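PDB 1KS8: endo-b-1,4-glucanase from Nasutitermes takasagoensis, which probably cuts internal beta-1,4-glucosidic linkages in cellulose and related beta-D-glucans, as a calcium-binding family 9 glycosyl hydrolase of the termite. Local coordinates for residues L9-S12 against L13-Y16. Numbering follows the deposited sequence.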
ATOM      1  N   LEU A   9      14.587   0.289  -5.077  1.00  8.10           N
ATOM      2  CA  LEU A   9      13.330   0.771  -5.656  1.00  7.14           C
ATOM      3  C   LEU A   9      12.894  -0.196  -6.759  1.00  8.34           C
ATOM      4  O   LEU A   9      11.731  -0.593  -6.826  1.00  8.19           O
ATOM      5  CB  LEU A   9      13.505   2.183  -6.236  1.00  8.73           C
ATOM      6  CG  LEU A   9      12.310   2.795  -6.984  1.00  8.04           C
ATOM      7  CD1 LEU A   9      11.062   2.761  -6.116  1.00 11.07           C
ATOM      8  CD2 LEU A   9      12.640   4.230  -7.371  1.00 10.11           C
ATOM      9  N   ARG A  10      13.830  -0.574  -7.623  1.00  7.67           N
ATOM     10  CA  ARG A  10      13.522  -1.515  -8.694  1.00  7.81           C
ATOM     11  C   ARG A  10      13.095  -2.851  -8.089  1.00  7.82           C
ATOM     12  O   ARG A  10      12.193  -3.513  -8.603  1.00  7.57           O
ATOM     13  CB  ARG A  10      14.742  -1.729  -9.592  1.00  9.13           C
ATOM     14  CG  ARG A  10      15.184  -0.487 -10.342  1.00 11.29           C
ATOM     15  CD  ARG A  10      16.440  -0.751 -11.167  1.00 15.50           C
ATOM     16  NE  ARG A  10      17.049   0.495 -11.616  1.00 20.53           N
ATOM     17  CZ  ARG A  10      18.284   0.881 -11.306  1.00 17.48           C
ATOM     18  NH1 ARG A  10      19.056   0.118 -10.543  1.00 17.29           N
ATOM     19  NH2 ARG A  10      18.743   2.041 -11.756  1.00 21.63           N
ATOM     20  N   ASP A  11      13.743  -3.246  -6.997  1.00  8.08           N
ATOM     21  CA  ASP A  11      13.404  -4.503  -6.334  1.00  7.83           C
ATOM     22  C   ASP A  11      11.978  -4.448  -5.795  1.00  7.20           C
ATOM     23  O   ASP A  11      11.226  -5.414  -5.910  1.00  7.33           O
ATOM     24  CB  ASP A  11      14.362  -4.788  -5.174  1.00  7.64           C
ATOM     25  CG  ASP A  11      15.740  -5.238  -5.632  1.00  9.22           C
ATOM     26  OD1 ASP A  11      16.609  -5.418  -4.752  1.00 10.58           O
ATOM     27  OD2 ASP A  11      15.959  -5.418  -6.848  1.00  9.91           O
ATOM     28  N   SER A  12      11.607  -3.317  -5.202  1.00  7.42           N
ATOM     29  CA  SER A  12      10.258  -3.171  -4.664  1.00  7.57           C
ATOM     30  C   SER A  12       9.232  -3.324  -5.788  1.00  7.52           C
ATOM     31  O   SER A  12       8.165  -3.907  -5.597  1.00  7.06           O
ATOM     32  CB  SER A  12      10.104  -1.812  -3.976  1.00  7.63           C
ATOM     33  OG  SER A  12       8.861  -1.721  -3.293  1.00  6.95           O
ATOM     34  N   LEU A  13       9.555  -2.802  -6.967  1.00  6.98           N
ATOM     35  CA  LEU A  13       8.649  -2.934  -8.096  1.00  7.48           C
ATOM     36  C   LEU A  13       8.540  -4.402  -8.501  1.00  8.03           C
ATOM     37  O   LEU A  13       7.492  -4.838  -8.974  1.00  7.65           O
ATOM     38  CB  LEU A  13       9.129  -2.066  -9.265  1.00  7.69           C
ATOM     39  CG  LEU A  13       8.811  -0.580  -9.050  1.00  7.32           C
ATOM     40  CD1 LEU A  13       9.635   0.277  -9.993  1.00  9.28           C
ATOM     41  CD2 LEU A  13       7.313  -0.348  -9.253  1.00  8.78           C
ATOM     42  N   LEU A  14       9.610  -5.174  -8.307  1.00  7.86           N
ATOM     43  CA  LEU A  14       9.559  -6.598  -8.629  1.00  7.11           C
ATOM     44  C   LEU A  14       8.633  -7.293  -7.636  1.00  6.86           C
ATOM     45  O   LEU A  14       7.962  -8.265  -7.978  1.00  6.92           O
ATOM     46  CB  LEU A  14      10.954  -7.230  -8.569  1.00  8.31           C
ATOM     47  CG  LEU A  14      11.943  -6.808  -9.661  1.00  8.19           C
ATOM     48  CD1 LEU A  14      13.273  -7.502  -9.423  1.00 10.47           C
ATOM     49  CD2 LEU A  14      11.402  -7.165 -11.037  1.00 10.06           C
ATOM     50  N   PHE A  15       8.598  -6.803  -6.400  1.00  6.49           N
ATOM     51  CA  PHE A  15       7.702  -7.397  -5.418  1.00  6.55           C
ATOM     52  C   PHE A  15       6.265  -7.188  -5.891  1.00  5.98           C
ATOM     53  O   PHE A  15       5.455  -8.110  -5.855  1.00  6.89           O
ATOM     54  CB  PHE A  15       7.886  -6.767  -4.031  1.00  6.77           C
ATOM     55  CG  PHE A  15       6.790  -7.131  -3.057  1.00  6.68           C
ATOM     56  CD1 PHE A  15       6.567  -8.456  -2.692  1.00  7.19           C
ATOM     57  CD2 PHE A  15       5.959  -6.146  -2.530  1.00  8.02           C
ATOM     58  CE1 PHE A  15       5.529  -8.793  -1.815  1.00  6.48           C
ATOM     59  CE2 PHE A  15       4.919  -6.475  -1.655  1.00  8.28           C
ATOM     60  CZ  PHE A  15       4.704  -7.798  -1.298  1.00  7.68           C
ATOM     61  N   TYR A  16       5.938  -5.979  -6.341  1.00  6.34           N
ATOM     62  CA  TYR A  16       4.578  -5.753  -6.806  1.00  5.94           C
ATOM     63  C   TYR A  16       4.254  -6.619  -8.025  1.00  5.80           C
ATOM     64  O   TYR A  16       3.130  -7.092  -8.162  1.00  6.87           O
ATOM     65  CB  TYR A  16       4.336  -4.258  -7.062  1.00  6.95           C
ATOM     66  CG  TYR A  16       4.105  -3.502  -5.765  1.00  7.41           C
ATOM     67  CD1 TYR A  16       2.974  -3.754  -4.985  1.00  7.21           C
ATOM     68  CD2 TYR A  16       5.045  -2.592  -5.281  1.00  7.81           C
ATOM     69  CE1 TYR A  16       2.790  -3.124  -3.754  1.00  7.59           C
ATOM     70  CE2 TYR A  16       4.870  -1.955  -4.052  1.00  7.96           C
ATOM     71  CZ  TYR A  16       3.743  -2.227  -3.295  1.00  7.84           C
ATOM     72  OH  TYR A  16       3.569  -1.610  -2.077  1.00  7.19           O
TER
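The backbone from L9 to Y16 is regular alpha-helix, held by four successive i to i+4 hydrogen bonds, from L13 N to L9 O through to Y16 N to S12 O, the last the straightest with an N-H...O angle of 157°. D11 O also takes a weak second bond from L14 N. Leucine side chains lie back along the preceding turn: L13 CG sits 3.7 Å from L9 O, and L14 CG 3.5 Å from R10 O. All this belongs to helix 5-18 of the (alpha/alpha)6 barrel of family 9, packed against helix 415-430 through L9, L13 and Y16. The ring of Y16, its CG anti to the carbonyl carbon (chi1 -78°), swings back along the helix and brings CD2 to 3.4 Å from S12 O, while CE2 lies 4.1 Å from S12 OG. Y16 OH reaches T415 O at the start of helix 415-430, and S12 OG bonds N418 ND2 and Q422 OE1 further along that helix. With an alanine here in place of Y16, T415 O would probably lose its hydroxyl partner and a gap would open beside S12, N418 and L72. F15, its CG anti to the backbone N (chi1 168°), leads its ring away from the preceding turn, its side chain about 9 Å from that of E412, a predicted active-site residue.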